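Local coordinates for lumazine protein (Photobacterium kishitanii, PDB 3A35) that acts as an antenna in bacterial bioluminescence, carrying a lumazine or flavin chromophore and shifting the light of luciferase to shorter wavelength, at residues A[35-38]-A[39-42]; A[66-70]-A[71-75]; A[112-116]-A[117-121]; A[161-164]-A[165-169]. All coordinates share one frame; numbering follows the deposited sequence.

Contact 1 of 4, residues A[35-38]-A[39-42]; sequences SVEK and GTVM. With RBF (riboflavin), chain C.
V36 and E37 meet T40 round a type II beta turn that runs from E37 to T40 and leads into strand 41-44 of the six-stranded antiparallel barrel of the first lumazine-binding domain. The side chains of V36 and E37 each cross that of T40 at about a right angle. The two branches of the threonine have separate tasks. Its OG1 lies beside the backbone N (chi1 -68°) and faces back to the turn's first residue: E37 N donates to T40 OG1 at 2.9 Å in a nearly straight bond, 160° at the hydrogen. Its methyl CG2 instead meets the valine, 3.9 Å from V36 CG1. A beta-branched residue with one polar and one apolar arm suits this place, because it grips the backbone and packs at once. The turn itself is closed by T40 N donating to E37 O at 3.0 Å, the donor standing well above the carbonyl plane. G39 follows K38 with a positive phi, a backbone shape in which any side chain would collide with the carbonyl oxygen of K38; glycine answers this need. K38, at the outer corner, sends its long chain away from the turn, as a charged surface residue can. On the strand, side chains point alternately: V41 reaches the riboflavin, with V41 CG1 3.8 Å from C7M of the flavin, while M42 turns inward against F28 and V85. The thioether of M42 also crosses V36 at about a right angle; with CG set between the backbone N and the carbonyl carbon and chi2 extended, its SD rests 3.9 Å from V36 CG1.

Contact 2 of 4, residues A[66-70]-A[71-75]; sequences AINTT and TFREL. With RBF (riboflavin), chain C.
T70 OG1 sits between its own backbone N and carbonyl carbon (chi1 61°), which turns the hydroxyl toward both A66 and F72. It donates to A66 O over 2.7 Å, and because T69 N reaches the same oxygen from the opposite face of its plane, this carbonyl is held from two sides. Across the contact, T70 OG1 lies at the edge of the phenylalanine ring, near its plane, 3.2 Å from F72 CD2. R73 starts with CG anti to its backbone N (chi1 178°) and bends at chi3, bringing the guanidinium back to I67 in the modelled one of its two conformers. There I67 O stands over the centre of one guanidinium face, 3.2 Å above the plane; this is a stacked approach that uses none of the N-H groups. A water completes the join: it donates to I67 O (2.8 Å) and T70 OG1, and accepts from R73 N (2.8 Å), so one molecule ties R73 N to I67 and T70. Threonine suits position 70, since its short hydroxyl both donates to A66 O and accepts from the water, while the flat, apolar F72 packs on C47 and L49. The loop faces the chromophore: A66 N donates to riboflavin O2 at 2.9 Å, and T69 OG1 lies 2.6 Å from O5' at the ribityl end. Reaching both the ring system and the ribityl end, this segment forms part of the riboflavin site of the lumazine-binding domain.

Contact 3 of 4, residues A[112-116]-A[117-121]; sequences TEEED and RLKVY
E114 and K119 make a salt bridge, with K119 NZ donating to E114 OE1 at 2.8 Å and meeting the carboxylate oxygen nearly along its C-O axis. Both chains are extended beyond CG, so they span the diagonal between neighbouring strands. Next to the bridge, T112 OG1 touches the aliphatic part of the lysine, 3.4 Å from K119 CB, and a water joins the same hydroxyl to Y121 OH. T112, E114, R117 and K119 all project from this face; on the other, the side chains of E113 and L118 lie side by side, pointing the same way, with E113 CG 3.7 Å from L118 CD1. The backbones form a beta hairpin of the second lumazine-binding barrel, its strands 104-114 and 117-123 joined by a type I' turn from E114 to R117. T112 and K119 are an antiparallel hydrogen-bonded pair, with K119 N to T112 O at 2.8 Å. Nearer the turn, R117 N donates to E114 O at 3.0 Å, while the return bond from E114 N is weak. E115 and D116 supply the positive phi angles that a I' turn demands, and their carboxylates lie at the surface. Farther out, strand 154-160 positions the second strand: R117 NE donates to N158 OD1, and the Y121 ring stacks on F156.

Contact 4 of 4, residues A[161-164]-A[165-169]; sequences KNLS and ITTNL
T167 places OG1 between its backbone N and carbonyl carbon (chi1 72°), and from there the hydroxyl serves two bonds. It donates to L163 O at 2.6 Å, lying in the carbonyl plane, and accepts from L169 N at 2.9 Å, which makes an ST turn at the start of the 3-10 segment 168-169. Threonine suits this junction because its hydroxyl hands the chain from one turn to the next, reinforcing a backbone bond from T167 N to L163 O that is itself weak. The side chains of T166 and L163 cross at a slant, and T166 OG1 comes nearest to L163 CD2, at 3.6 Å. That CD2 methyl of the leucine reaches both T166 and T167. Along the chain, I165 N donates to N162 O at 3.0 Å from 69° out of the carbonyl plane, a steep approach in keeping with a short, weakly bonded turn. K161, bent at chi3 and chi4, curls round so that its NZ donates to S164 OG at 2.9 Å. A water donates to both S164 O and T167 O, bridging two carbonyl oxygens that lie close together and cannot bond to each other. The turn follows strand 154-160 and rests on the second barrel: L163, T167 and L169 pack on V143 of strand 143-151, while S164 and L169 reach L118 of strand 117-123.

Overall arrangement
From the N terminus the four contacts come in series; each is a local turn of continuous chain, and none encloses or crosses another. Contact 1 leads from helix 30-34 into strand 41-44, and contact 2 shapes the loop between strands 58-63 and 80-84. Both belong to the first barrel and touch the riboflavin, though their centres lie about 20 Å apart. Contact 3 closes the hairpin of strands 104-114 and 117-123 in the second barrel, its centre about 34 Å from that of contact 1. Contact 4 follows strand 154-160 and touches contact 3, where D116 O lies 3.0 Å from K161 N, a probable hydrogen bond.

Contact 1 of 4, residues A[35-38]-A[39-42]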
loop_
_atom_site.group_PDB
_atom_site.type_symbol
_atom_site.label_atom_id
_atom_site.label_comp_id
_atom_site.label_asym_id
_atom_site.label_seq_id
_atom_site.Cartn_x
_atom_site.Cartn_y
_atom_site.Cartn_z
ATOM N N SER A 35 -7.865 17.315 2.223
ATOM C CA SER A 35 -7.370 16.976 3.534
ATOM C C SER A 35 -5.834 16.937 3.657
ATOM O O SER A 35 -5.386 16.576 4.764
ATOM C CB SER A 35 -7.938 15.620 3.968
ATOM O OG SER A 35 -7.259 14.596 3.281
ATOM N N VAL A 36 -5.074 17.291 2.584
ATOM C CA VAL A 36 -3.609 17.230 2.718
ATOM C C VAL A 36 -2.987 18.571 2.330
ATOM O O VAL A 36 -3.655 19.472 1.683
ATOM C CB VAL A 36 -2.983 16.049 1.882
ATOM C CG1 VAL A 36 -3.553 14.739 2.342
ATOM C CG2 VAL A 36 -3.117 16.251 0.397
ATOM N N GLU A 37 -1.736 18.716 2.777
ATOM C CA GLU A 37 -1.041 19.935 2.524
ATOM C C GLU A 37 0.462 19.620 2.340
ATOM O O GLU A 37 0.920 18.472 2.567
ATOM C CB GLU A 37 -1.183 20.860 3.730
ATOM C CG GLU A 37 -0.744 20.512 4.982
ATOM C CD GLU A 37 -1.483 21.409 6.051
ATOM O OE1 GLU A 37 -1.599 22.661 5.863
ATOM O OE2 GLU A 37 -2.003 20.805 7.007
ATOM N N LYS A 38 1.271 20.634 1.918
ATOM C CA LYS A 38 2.707 20.426 2.009
ATOM C C LYS A 38 3.124 20.004 3.343
ATOM O O LYS A 38 2.718 20.613 4.315
ATOM C CB LYS A 38 3.610 21.672 1.698
ATOM C CG LYS A 38 3.714 21.932 0.303
ATOM C CD LYS A 38 4.833 23.136 -0.205
ATOM C CE LYS A 38 5.146 24.039 0.811
ATOM N NZ LYS A 38 5.934 25.076 -0.123
ATOM N N GLY A 39 3.963 18.944 3.424
ATOM C CA GLY A 39 4.418 18.432 4.653
ATOM C C GLY A 39 3.593 17.366 5.333
ATOM O O GLY A 39 3.957 16.700 6.297
ATOM N N THR A 40 2.351 17.110 4.813
ATOM C CA THR A 40 1.568 15.988 5.275
ATOM C C THR A 40 2.330 14.706 5.072
ATOM O O THR A 40 2.936 14.473 4.014
ATOM C CB THR A 40 0.290 15.842 4.482
ATOM O OG1 THR A 40 -0.600 16.960 4.760
ATOM C CG2 THR A 40 -0.435 14.504 4.698
ATOM N N VAL A 41 2.327 13.865 6.094
ATOM C CA VAL A 41 2.947 12.546 6.039
ATOM C C VAL A 41 1.759 11.600 6.039
ATOM O O VAL A 41 0.943 11.546 6.946
ATOM C CB VAL A 41 3.855 12.281 7.264
ATOM C CG1 VAL A 41 4.349 10.845 7.166
ATOM C CG2 VAL A 41 5.039 13.183 7.146
ATOM N N MET A 42 1.581 10.805 4.995
ATOM C CA MET A 42 0.422 9.917 4.797
ATOM C C MET A 42 0.887 8.670 4.158
ATOM O O MET A 42 2.122 8.540 3.737
ATOM C CB MET A 42 -0.666 10.575 3.927
ATOM C CG MET A 42 -0.104 10.915 2.490
ATOM S SD MET A 42 -1.382 11.616 1.411
ATOM C CE MET A 42 -2.483 10.220 1.216
HETATM N N1 RBF C . 10.542 7.812 2.544
HETATM C C2 RBF C . 10.638 8.411 1.339
HETATM O O2 RBF C . 11.224 7.837 0.370
HETATM N N3 RBF C . 10.058 9.641 1.051
HETATM C C4 RBF C . 9.318 10.340 2.036
HETATM O O4 RBF C . 8.820 11.429 1.725
HETATM C C4A RBF C . 9.308 9.725 3.302
HETATM N N5 RBF C . 8.661 10.460 4.368
HETATM C C5A RBF C . 8.631 9.842 5.617
HETATM C C6 RBF C . 8.120 10.612 6.666
HETATM C C7 RBF C . 8.133 9.974 7.938
HETATM C C7M RBF C . 7.613 10.864 9.104
HETATM C C8 RBF C . 8.574 8.704 8.152
HETATM C C8M RBF C . 8.485 8.120 9.498
HETATM C C9 RBF C . 9.080 7.922 7.055
HETATM C C9A RBF C . 9.186 8.543 5.806
HETATM N N10 RBF C . 9.785 7.842 4.706
HETATM C C10 RBF C . 9.882 8.501 3.507
HETATM C "C1'" RBF C . 10.428 6.602 4.855
HETATM C "C2'" RBF C . 9.669 5.398 4.335
HETATM O "O2'" RBF C . 8.346 5.357 4.965
HETATM C "C3'" RBF C . 10.349 4.170 4.647
HETATM O "O3'" RBF C . 11.720 4.329 3.991
HETATM C "C4'" RBF C . 9.776 2.934 3.933
HETATM O "O4'" RBF C . 8.518 2.580 4.550
HETATM C "C5'" RBF C . 10.704 1.716 4.034
HETATM O "O5'" RBF C . 10.232 0.606 3.270
#

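Contact 2 of 4, residues A[66-70]-A[71-75]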
loop_
_atom_site.group_PDB
_atom_site.type_symbol
_atom_site.label_atom_id
_atom_site.label_comp_id
_atom_site.label_asym_id
_atom_site.label_seq_id
_atom_site.Cartn_x
_atom_site.Cartn_y
_atom_site.Cartn_z
ATOM N N ALA A 66 12.689 5.423 0.808
ATOM C CA ALA A 66 11.939 4.245 0.583
ATOM C C ALA A 66 12.201 3.482 -0.717
ATOM O O ALA A 66 11.631 2.430 -0.973
ATOM C CB ALA A 66 10.426 4.641 0.546
ATOM N N ILE A 67 13.187 4.004 -1.486
ATOM C CA ILE A 67 13.268 3.538 -2.932
ATOM C C ILE A 67 13.708 2.076 -3.079
ATOM O O ILE A 67 13.419 1.429 -4.101
ATOM C CB ILE A 67 14.153 4.463 -3.702
ATOM C CG1 ILE A 67 13.875 4.274 -5.198
ATOM C CG2 ILE A 67 15.623 4.120 -3.457
ATOM C CD1 ILE A 67 14.312 5.375 -6.027
ATOM N N ASN A 68 14.440 1.546 -2.105
ATOM C CA ASN A 68 14.993 0.181 -2.195
ATOM C C ASN A 68 14.165 -0.880 -1.590
ATOM O O ASN A 68 14.504 -2.098 -1.664
ATOM C CB ASN A 68 16.378 0.157 -1.495
ATOM C CG ASN A 68 17.361 1.048 -2.202
ATOM O OD1 ASN A 68 17.950 1.938 -1.615
ATOM N ND2 ASN A 68 17.499 0.799 -3.499
ATOM N N THR A 69 13.035 -0.499 -0.877
ATOM C CA THR A 69 12.250 -1.535 -0.141
ATOM C C THR A 69 10.735 -1.435 -0.450
ATOM O O THR A 69 9.928 -2.021 0.231
ATOM C CB THR A 69 12.415 -1.248 1.381
ATOM O OG1 THR A 69 12.251 0.129 1.641
ATOM C CG2 THR A 69 13.850 -1.673 1.808
ATOM N N THR A 70 10.434 -0.773 -1.576
ATOM C CA THR A 70 9.016 -0.589 -2.012
ATOM C C THR A 70 8.885 -0.731 -3.514
ATOM O O THR A 70 9.906 -0.791 -4.233
ATOM C CB THR A 70 8.494 0.853 -1.613
ATOM O OG1 THR A 70 9.328 1.812 -2.296
ATOM C CG2 THR A 70 8.600 1.088 -0.089
ATOM N N THR A 71 7.645 -0.712 -4.001
ATOM C CA THR A 71 7.391 -0.861 -5.445
ATOM C C THR A 71 7.551 0.390 -6.232
ATOM O O THR A 71 7.409 0.348 -7.508
ATOM C CB THR A 71 6.014 -1.524 -5.619
ATOM O OG1 THR A 71 5.090 -0.605 -5.073
ATOM C CG2 THR A 71 5.958 -2.843 -4.924
ATOM N N PHE A 72 7.693 1.565 -5.576
ATOM C CA PHE A 72 7.603 2.818 -6.343
ATOM C C PHE A 72 8.544 2.909 -7.582
ATOM O O PHE A 72 8.077 3.378 -8.632
ATOM C CB PHE A 72 7.907 3.983 -5.449
ATOM C CG PHE A 72 6.818 4.240 -4.435
ATOM C CD1 PHE A 72 5.629 4.808 -4.841
ATOM C CD2 PHE A 72 6.966 3.861 -3.120
ATOM C CE1 PHE A 72 4.625 5.059 -3.863
ATOM C CE2 PHE A 72 5.963 4.097 -2.164
ATOM C CZ PHE A 72 4.789 4.660 -2.538
ATOM N N ARG A 73 9.703 2.292 -7.463
ATOM C CA ARG A 73 10.763 2.462 -8.479
ATOM C C ARG A 73 10.217 1.971 -9.765
ATOM O O ARG A 73 10.577 2.593 -10.847
ATOM C CB ARG A 73 11.996 1.699 -7.971
ATOM C CG ARG A 73 13.246 1.701 -8.951
ATOM C CD ARG A 73 14.463 1.116 -8.305
ATOM N NE ARG A 73 14.214 -0.058 -7.433
ATOM C CZ ARG A 73 14.962 -0.363 -6.371
ATOM N NH1 ARG A 73 15.983 0.429 -6.090
ATOM N NH2 ARG A 73 14.731 -1.442 -5.640
ATOM N N GLU A 74 9.372 0.929 -9.717
ATOM C CA GLU A 74 8.872 0.282 -10.970
ATOM C C GLU A 74 7.502 0.638 -11.310
ATOM O O GLU A 74 6.969 0.086 -12.253
ATOM C CB GLU A 74 8.864 -1.215 -10.819
ATOM C CG GLU A 74 9.715 -1.988 -11.726
ATOM C CD GLU A 74 10.959 -2.264 -11.050
ATOM O OE1 GLU A 74 11.661 -1.235 -10.865
ATOM O OE2 GLU A 74 11.230 -3.474 -10.723
ATOM N N LEU A 75 6.857 1.536 -10.598
ATOM C CA LEU A 75 5.529 1.899 -11.030
ATOM C C LEU A 75 5.605 2.820 -12.283
ATOM O O LEU A 75 6.630 3.390 -12.633
ATOM C CB LEU A 75 4.758 2.615 -9.861
ATOM C CG LEU A 75 4.561 1.795 -8.561
ATOM C CD1 LEU A 75 3.821 2.718 -7.587
ATOM C CD2 LEU A 75 3.832 0.605 -8.867
HETATM N N1 RBF C . 10.542 7.812 2.544
HETATM C C2 RBF C . 10.638 8.411 1.339
HETATM O O2 RBF C . 11.224 7.837 0.370
HETATM N N3 RBF C . 10.058 9.641 1.051
HETATM C C4 RBF C . 9.318 10.340 2.036
HETATM O O4 RBF C . 8.820 11.429 1.725
HETATM C C4A RBF C . 9.308 9.725 3.302
HETATM N N5 RBF C . 8.661 10.460 4.368
HETATM C C5A RBF C . 8.631 9.842 5.617
HETATM C C6 RBF C . 8.120 10.612 6.666
HETATM C C7 RBF C . 8.133 9.974 7.938
HETATM C C7M RBF C . 7.613 10.864 9.104
HETATM C C8 RBF C . 8.574 8.704 8.152
HETATM C C8M RBF C . 8.485 8.120 9.498
HETATM C C9 RBF C . 9.080 7.922 7.055
HETATM C C9A RBF C . 9.186 8.543 5.806
HETATM N N10 RBF C . 9.785 7.842 4.706
HETATM C C10 RBF C . 9.882 8.501 3.507
HETATM C "C1'" RBF C . 10.428 6.602 4.855
HETATM C "C2'" RBF C . 9.669 5.398 4.335
HETATM O "O2'" RBF C . 8.346 5.357 4.965
HETATM C "C3'" RBF C . 10.349 4.170 4.647
HETATM O "O3'" RBF C . 11.720 4.329 3.991
HETATM C "C4'" RBF C . 9.776 2.934 3.933
HETATM O "O4'" RBF C . 8.518 2.580 4.550
HETATM C "C5'" RBF C . 10.704 1.716 4.034
HETATM O "O5'" RBF C . 10.232 0.606 3.270
HETATM O O HOH W 1 10.805 2.079 -4.890
#

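Contact 3 of 4, residues A[112-116]-A[117-121]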
loop_
_atom_site.group_PDB
_atom_site.type_symbol
_atom_site.label_atom_id
_atom_site.label_comp_id
_atom_site.label_asym_id
_atom_site.label_seq_id
_atom_site.Cartn_x
_atom_site.Cartn_y
_atom_site.Cartn_z
ATOM N N THR A 112 -7.770 -15.429 -6.798
ATOM C CA THR A 112 -9.004 -16.040 -7.248
ATOM C C THR A 112 -10.121 -15.208 -6.682
ATOM O O THR A 112 -10.104 -14.823 -5.496
ATOM C CB THR A 112 -9.070 -17.519 -6.876
ATOM O OG1 THR A 112 -9.405 -17.677 -5.508
ATOM C CG2 THR A 112 -7.708 -18.247 -7.162
ATOM N N GLU A 113 -11.068 -14.844 -7.545
ATOM C CA GLU A 113 -12.296 -14.210 -7.084
ATOM C C GLU A 113 -13.423 -15.220 -6.994
ATOM O O GLU A 113 -13.890 -15.659 -8.049
ATOM C CB GLU A 113 -12.703 -13.151 -8.082
ATOM C CG GLU A 113 -11.679 -12.077 -8.241
ATOM C CD GLU A 113 -11.533 -11.672 -9.699
ATOM O OE1 GLU A 113 -12.570 -11.322 -10.322
ATOM O OE2 GLU A 113 -10.391 -11.710 -10.232
ATOM N N GLU A 114 -13.824 -15.622 -5.775
ATOM C CA GLU A 114 -15.010 -16.503 -5.562
ATOM C C GLU A 114 -15.820 -16.242 -4.321
ATOM O O GLU A 114 -15.268 -15.908 -3.265
ATOM C CB GLU A 114 -14.643 -17.977 -5.456
ATOM C CG GLU A 114 -13.234 -18.358 -5.783
ATOM C CD GLU A 114 -12.954 -19.745 -5.282
ATOM O OE1 GLU A 114 -12.841 -19.931 -4.023
ATOM O OE2 GLU A 114 -12.874 -20.644 -6.144
ATOM N N GLU A 115 -17.131 -16.478 -4.414
ATOM C CA GLU A 115 -17.976 -16.538 -3.207
ATOM C C GLU A 115 -17.940 -15.236 -2.448
ATOM O O GLU A 115 -17.917 -15.256 -1.192
ATOM C CB GLU A 115 -17.518 -17.662 -2.264
ATOM C CG GLU A 115 -17.819 -19.092 -2.763
ATOM C CD GLU A 115 -19.298 -19.467 -2.553
ATOM O OE1 GLU A 115 -20.039 -18.599 -2.015
ATOM O OE2 GLU A 115 -19.709 -20.606 -2.923
ATOM N N ASP A 116 -17.898 -14.107 -3.185
ATOM C CA ASP A 116 -17.849 -12.736 -2.596
ATOM C C ASP A 116 -16.535 -12.370 -1.896
ATOM O O ASP A 116 -16.529 -11.457 -1.054
ATOM C CB ASP A 116 -18.964 -12.488 -1.556
ATOM C CG ASP A 116 -20.355 -12.508 -2.195
ATOM O OD1 ASP A 116 -20.662 -11.524 -2.926
ATOM O OD2 ASP A 116 -21.101 -13.506 -1.975
ATOM N N ARG A 117 -15.515 -13.157 -2.189
ATOM C CA ARG A 117 -14.158 -12.999 -1.564
ATOM C C ARG A 117 -13.149 -12.740 -2.723
ATOM O O ARG A 117 -13.307 -13.218 -3.857
ATOM C CB ARG A 117 -13.748 -14.261 -0.811
ATOM C CG ARG A 117 -14.829 -14.913 0.116
ATOM C CD ARG A 117 -15.279 -13.911 1.155
ATOM N NE ARG A 117 -14.141 -13.403 2.000
ATOM C CZ ARG A 117 -14.271 -12.560 3.021
ATOM N NH1 ARG A 117 -15.478 -12.110 3.365
ATOM N NH2 ARG A 117 -13.216 -12.174 3.766
ATOM N N LEU A 118 -12.104 -11.942 -2.419
ATOM C CA LEU A 118 -10.913 -11.750 -3.261
ATOM C C LEU A 118 -9.806 -12.519 -2.474
ATOM O O LEU A 118 -9.364 -12.071 -1.403
ATOM C CB LEU A 118 -10.642 -10.244 -3.409
ATOM C CG LEU A 118 -9.404 -9.959 -4.264
ATOM C CD1 LEU A 118 -9.464 -10.438 -5.700
ATOM C CD2 LEU A 118 -8.985 -8.495 -4.317
ATOM N N LYS A 119 -9.418 -13.698 -2.972
ATOM C CA LYS A 119 -8.440 -14.542 -2.356
ATOM C C LYS A 119 -7.107 -14.210 -2.997
ATOM O O LYS A 119 -6.898 -14.457 -4.160
ATOM C CB LYS A 119 -8.787 -15.988 -2.653
ATOM C CG LYS A 119 -10.064 -16.359 -2.011
ATOM C CD LYS A 119 -10.318 -17.886 -1.967
ATOM C CE LYS A 119 -11.650 -18.090 -1.253
ATOM N NZ LYS A 119 -11.913 -19.562 -1.362
ATOM N N VAL A 120 -6.152 -13.715 -2.219
ATOM C CA VAL A 120 -4.855 -13.255 -2.728
ATOM C C VAL A 120 -3.818 -14.089 -2.053
ATOM O O VAL A 120 -3.768 -14.161 -0.810
ATOM C CB VAL A 120 -4.701 -11.722 -2.396
ATOM C CG1 VAL A 120 -3.275 -11.293 -2.893
ATOM C CG2 VAL A 120 -5.852 -10.917 -3.080
ATOM N N TYR A 121 -2.895 -14.623 -2.832
ATOM C CA TYR A 121 -1.759 -15.460 -2.423
ATOM C C TYR A 121 -0.466 -14.779 -2.778
ATOM O O TYR A 121 -0.243 -14.471 -3.951
ATOM C CB TYR A 121 -1.815 -16.851 -3.152
ATOM C CG TYR A 121 -3.126 -17.577 -2.852
ATOM C CD1 TYR A 121 -3.206 -18.469 -1.799
ATOM C CD2 TYR A 121 -4.264 -17.326 -3.589
ATOM C CE1 TYR A 121 -4.419 -19.140 -1.486
ATOM C CE2 TYR A 121 -5.517 -17.927 -3.268
ATOM C CZ TYR A 121 -5.566 -18.849 -2.242
ATOM O OH TYR A 121 -6.840 -19.440 -1.958
HETATM O O HOH W 2 -7.967 -20.007 -4.351
#

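Contact 4 of 4, residues A[161-164]-A[165-169]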
loop_
_atom_site.group_PDB
_atom_site.type_symbol
_atom_site.label_atom_id
_atom_site.label_comp_id
_atom_site.label_asym_id
_atom_site.label_seq_id
_atom_site.Cartn_x
_atom_site.Cartn_y
_atom_site.Cartn_z
ATOM N N LYS A 161 -14.684 -9.093 -1.204
ATOM C CA LYS A 161 -14.507 -8.649 -2.617
ATOM C C LYS A 161 -14.691 -7.121 -2.829
ATOM O O LYS A 161 -14.131 -6.584 -3.753
ATOM C CB LYS A 161 -15.366 -9.476 -3.650
ATOM C CG LYS A 161 -15.436 -8.794 -5.063
ATOM C CD LYS A 161 -15.555 -9.687 -6.271
ATOM C CE LYS A 161 -14.170 -10.168 -6.812
ATOM N NZ LYS A 161 -13.207 -9.131 -7.360
ATOM N N ASN A 162 -15.411 -6.418 -1.976
ATOM C CA ASN A 162 -15.586 -5.012 -2.251
ATOM C C ASN A 162 -14.319 -4.196 -2.043
ATOM O O ASN A 162 -14.316 -3.075 -2.429
ATOM C CB ASN A 162 -16.614 -4.440 -1.284
ATOM C CG ASN A 162 -16.501 -5.086 0.020
ATOM O OD1 ASN A 162 -15.647 -4.692 0.794
ATOM N ND2 ASN A 162 -17.309 -6.187 0.265
ATOM N N LEU A 163 -13.321 -4.751 -1.350
ATOM C CA LEU A 163 -11.980 -4.107 -1.376
ATOM C C LEU A 163 -11.298 -4.220 -2.751
ATOM O O LEU A 163 -10.241 -3.571 -3.009
ATOM C CB LEU A 163 -11.060 -4.707 -0.306
ATOM C CG LEU A 163 -11.442 -4.447 1.141
ATOM C CD1 LEU A 163 -10.327 -5.175 1.914
ATOM C CD2 LEU A 163 -11.450 -2.997 1.472
ATOM N N SER A 164 -11.871 -5.031 -3.635
ATOM C CA SER A 164 -11.471 -5.031 -5.025
ATOM C C SER A 164 -11.784 -3.683 -5.599
ATOM O O SER A 164 -11.187 -3.306 -6.624
ATOM C CB SER A 164 -12.290 -6.060 -5.813
ATOM O OG SER A 164 -11.500 -7.204 -6.082
ATOM N N ILE A 165 -12.775 -3.014 -4.998
ATOM C CA ILE A 165 -13.388 -1.782 -5.563
ATOM C C ILE A 165 -12.711 -0.583 -5.038
ATOM O O ILE A 165 -12.223 0.235 -5.815
ATOM C CB ILE A 165 -14.991 -1.753 -5.367
ATOM C CG1 ILE A 165 -15.637 -2.840 -6.239
ATOM C CG2 ILE A 165 -15.616 -0.330 -5.626
ATOM C CD1 ILE A 165 -17.110 -3.206 -5.755
ATOM N N THR A 166 -12.541 -0.534 -3.708
ATOM C CA THR A 166 -12.145 0.671 -3.044
ATOM C C THR A 166 -10.576 0.756 -2.853
ATOM O O THR A 166 -10.035 1.763 -2.331
ATOM C CB THR A 166 -12.899 0.720 -1.657
ATOM O OG1 THR A 166 -12.475 -0.266 -0.716
ATOM C CG2 THR A 166 -14.400 0.398 -1.898
ATOM N N THR A 167 -9.857 -0.260 -3.323
ATOM C CA THR A 167 -8.339 -0.166 -3.228
ATOM C C THR A 167 -7.760 -0.749 -4.491
ATOM O O THR A 167 -8.572 -1.466 -5.267
ATOM C CB THR A 167 -7.867 -1.069 -2.162
ATOM O OG1 THR A 167 -7.977 -2.476 -2.552
ATOM C CG2 THR A 167 -8.562 -0.799 -0.801
ATOM N N ASN A 168 -6.467 -0.706 -4.692
ATOM C CA ASN A 168 -5.902 -1.290 -5.887
ATOM C C ASN A 168 -5.731 -2.808 -5.805
ATOM O O ASN A 168 -5.120 -3.414 -6.685
ATOM C CB ASN A 168 -4.572 -0.622 -6.226
ATOM C CG ASN A 168 -3.475 -0.846 -5.184
ATOM O OD1 ASN A 168 -3.530 -1.719 -4.313
ATOM N ND2 ASN A 168 -2.429 -0.066 -5.334
ATOM N N LEU A 169 -6.262 -3.430 -4.736
ATOM C CA LEU A 169 -6.243 -4.912 -4.659
ATOM C C LEU A 169 -6.864 -5.537 -5.897
ATOM O O LEU A 169 -6.428 -6.630 -6.317
ATOM C CB LEU A 169 -6.827 -5.501 -3.316
ATOM C CG LEU A 169 -5.982 -5.174 -2.104
ATOM C CD1 LEU A 169 -6.730 -5.811 -0.860
ATOM C CD2 LEU A 169 -4.528 -5.708 -2.164
HETATM O O HOH W 3 -8.889 -2.083 -7.818
#